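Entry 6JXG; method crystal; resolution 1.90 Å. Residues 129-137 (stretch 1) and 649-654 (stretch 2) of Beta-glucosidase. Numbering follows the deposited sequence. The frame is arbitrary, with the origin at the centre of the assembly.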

# COMPACT_ATOMS: atom_id res chain seq x y z
N PRO A 129 -3.19 -0.31 -7.84
CA PRO A 129 -4.07 0.53 -8.65
C PRO A 129 -5.48 -0.02 -8.86
O PRO A 129 -6.27 0.59 -9.60
CB PRO A 129 -3.33 0.62 -10.02
CG PRO A 129 -2.59 -0.64 -10.09
CD PRO A 129 -2.11 -0.89 -8.66
N ASP A 130 -5.85 -1.09 -8.14
CA ASP A 130 -7.23 -1.52 -8.04
C ASP A 130 -7.90 -0.97 -6.78
O ASP A 130 -7.47 -1.23 -5.66
CB ASP A 130 -7.36 -3.03 -7.99
CG ASP A 130 -8.80 -3.44 -7.98
OD1 ASP A 130 -9.40 -3.37 -9.10
OD2 ASP A 130 -9.34 -3.75 -6.88
N PRO A 131 -8.97 -0.17 -6.94
CA PRO A 131 -9.46 0.49 -5.77
C PRO A 131 -10.10 -0.45 -4.76
O PRO A 131 -10.11 -0.12 -3.55
CB PRO A 131 -10.52 1.46 -6.35
CG PRO A 131 -10.93 0.89 -7.66
CD PRO A 131 -9.61 0.28 -8.16
N TYR A 132 -10.69 -1.59 -5.20
CA TYR A 132 -11.35 -2.50 -4.28
C TYR A 132 -10.30 -3.18 -3.38
O TYR A 132 -10.46 -3.25 -2.13
CB TYR A 132 -12.17 -3.56 -5.06
CG TYR A 132 -12.91 -4.47 -4.15
CD1 TYR A 132 -14.14 -4.10 -3.64
CD2 TYR A 132 -12.37 -5.67 -3.73
CE1 TYR A 132 -14.85 -4.97 -2.78
CE2 TYR A 132 -13.02 -6.47 -2.86
CZ TYR A 132 -14.27 -6.13 -2.38
OH TYR A 132 -14.89 -7.05 -1.48
N LEU A 133 -9.28 -3.77 -4.02
CA LEU A 133 -8.19 -4.40 -3.26
C LEU A 133 -7.54 -3.41 -2.33
O LEU A 133 -7.24 -3.70 -1.14
CB LEU A 133 -7.13 -4.98 -4.20
CG LEU A 133 -5.88 -5.65 -3.60
CD1 LEU A 133 -6.31 -6.79 -2.72
CD2 LEU A 133 -4.98 -6.15 -4.70
N ASN A 134 -7.24 -2.25 -2.89
CA ASN A 134 -6.64 -1.15 -2.12
C ASN A 134 -7.46 -0.80 -0.87
O ASN A 134 -6.97 -0.83 0.28
CB ASN A 134 -6.43 0.04 -3.05
CG ASN A 134 -5.50 1.09 -2.48
OD1 ASN A 134 -5.67 1.55 -1.36
ND2 ASN A 134 -4.47 1.44 -3.26
N GLY A 135 -8.74 -0.56 -1.08
CA GLY A 135 -9.69 -0.33 0.02
C GLY A 135 -9.77 -1.42 1.09
O GLY A 135 -9.66 -1.06 2.23
N LEU A 136 -9.85 -2.71 0.73
CA LEU A 136 -9.80 -3.80 1.71
C LEU A 136 -8.45 -3.83 2.48
O LEU A 136 -8.42 -4.09 3.69
CB LEU A 136 -10.09 -5.18 1.09
CG LEU A 136 -11.57 -5.64 1.16
CD1 LEU A 136 -12.15 -5.86 2.56
CD2 LEU A 136 -12.43 -4.67 0.44
N ALA A 137 -7.36 -3.56 1.78
CA ALA A 137 -6.07 -3.48 2.44
C ALA A 137 -6.01 -2.29 3.44
O ALA A 137 -5.54 -2.47 4.56
CB ALA A 137 -4.94 -3.44 1.45
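Stretch 2 649-654: QLRGFD

Residues 131-137 form the start of a helix, and residues 649-654 run past it as a strand, extended except at Arg-651, where psi falls to 14°. Their N-to-C directions differ by 39°, and the axes approach to 7.7 Å. The nearest CA atoms across the two stretches are those of Tyr-132 and Arg-651, 6.1 Å apart. Before the first turn, Asp-130 occupies the N-cap position, its OD2 accepting a nearly linear hydrogen bond from Leu-133 N (2.9 Å).

Tyr-132 is the centre of the contact. Its CB lies 3.2 Å from Leu-650 O, and its ring lies against the strand backbone, with Arg-651 CA 3.8 Å from the ring centroid and almost on the ring normal, a CH-pi contact. The Arg-651 side chain sets out away from the helix. Leu-650, by contrast, points toward it, its CD2 reaching Asp-130 OD2 at 3.4 Å, Tyr-132 CD2 at 4.0 Å and Leu-133 CB at 4.1 Å. Further along, the Phe-653 ring extends the apolar contact: its CE1 is 3.7 Å from Tyr-132 CE2, while its CZ lies 3.7 Å from Leu-133 CD1 and 3.9 Å from Leu-136 CB, the latter near the ring plane. No clear direct hydrogen bond joins the stretches; instead, water 1 bridges them, donating to Asp-130 OD1 (2.7 Å) and Leu-650 O (2.8 Å).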

# COMPACT_ATOMS: atom_id res chain seq x y z
N GLN A 649 -14.54 -5.19 -13.09
CA GLN A 649 -13.95 -4.48 -11.93
C GLN A 649 -13.95 -5.42 -10.75
O GLN A 649 -15.01 -6.00 -10.41
CB GLN A 649 -14.85 -3.32 -11.57
CG GLN A 649 -14.75 -2.20 -12.58
CD GLN A 649 -15.39 -0.96 -12.07
OE1 GLN A 649 -14.75 -0.13 -11.45
NE2 GLN A 649 -16.67 -0.82 -12.31
N LEU A 650 -12.80 -5.57 -10.10
CA LEU A 650 -12.69 -6.46 -8.98
C LEU A 650 -13.64 -6.02 -7.92
O LEU A 650 -13.61 -4.84 -7.56
CB LEU A 650 -11.27 -6.41 -8.40
CG LEU A 650 -10.99 -7.45 -7.34
CD1 LEU A 650 -10.93 -8.89 -7.80
CD2 LEU A 650 -9.81 -7.12 -6.43
N ARG A 651 -14.50 -6.92 -7.44
CA ARG A 651 -15.39 -6.64 -6.31
C ARG A 651 -15.45 -7.71 -5.24
O ARG A 651 -16.32 -7.67 -4.32
CB ARG A 651 -16.82 -6.29 -6.82
CG ARG A 651 -16.90 -5.07 -7.72
CD ARG A 651 -16.53 -3.76 -7.01
NE ARG A 651 -17.00 -2.57 -7.70
CZ ARG A 651 -16.27 -1.53 -8.07
NH1 ARG A 651 -14.95 -1.47 -7.84
NH2 ARG A 651 -16.86 -0.53 -8.67
N GLY A 652 -14.50 -8.64 -5.28
CA GLY A 652 -14.44 -9.67 -4.25
C GLY A 652 -13.19 -10.52 -4.43
O GLY A 652 -12.72 -10.68 -5.54
N PHE A 653 -12.66 -11.02 -3.33
CA PHE A 653 -11.60 -12.01 -3.40
C PHE A 653 -11.63 -12.79 -2.14
O PHE A 653 -12.04 -12.26 -1.08
CB PHE A 653 -10.22 -11.36 -3.66
CG PHE A 653 -9.80 -10.34 -2.63
CD1 PHE A 653 -10.20 -9.02 -2.73
CD2 PHE A 653 -8.98 -10.69 -1.57
CE1 PHE A 653 -9.84 -8.10 -1.77
CE2 PHE A 653 -8.56 -9.79 -0.62
CZ PHE A 653 -8.96 -8.45 -0.73
N ASP A 654 -11.18 -14.02 -2.19
CA ASP A 654 -11.22 -14.90 -1.01
C ASP A 654 -10.12 -15.94 -1.19
O ASP A 654 -10.06 -16.61 -2.21
CB ASP A 654 -12.63 -15.54 -0.91
CG ASP A 654 -12.85 -16.31 0.41
OD1 ASP A 654 -12.03 -16.08 1.37
OD2 ASP A 654 -13.81 -17.13 0.46
O HOH W 1 -11.97 -2.74 -8.38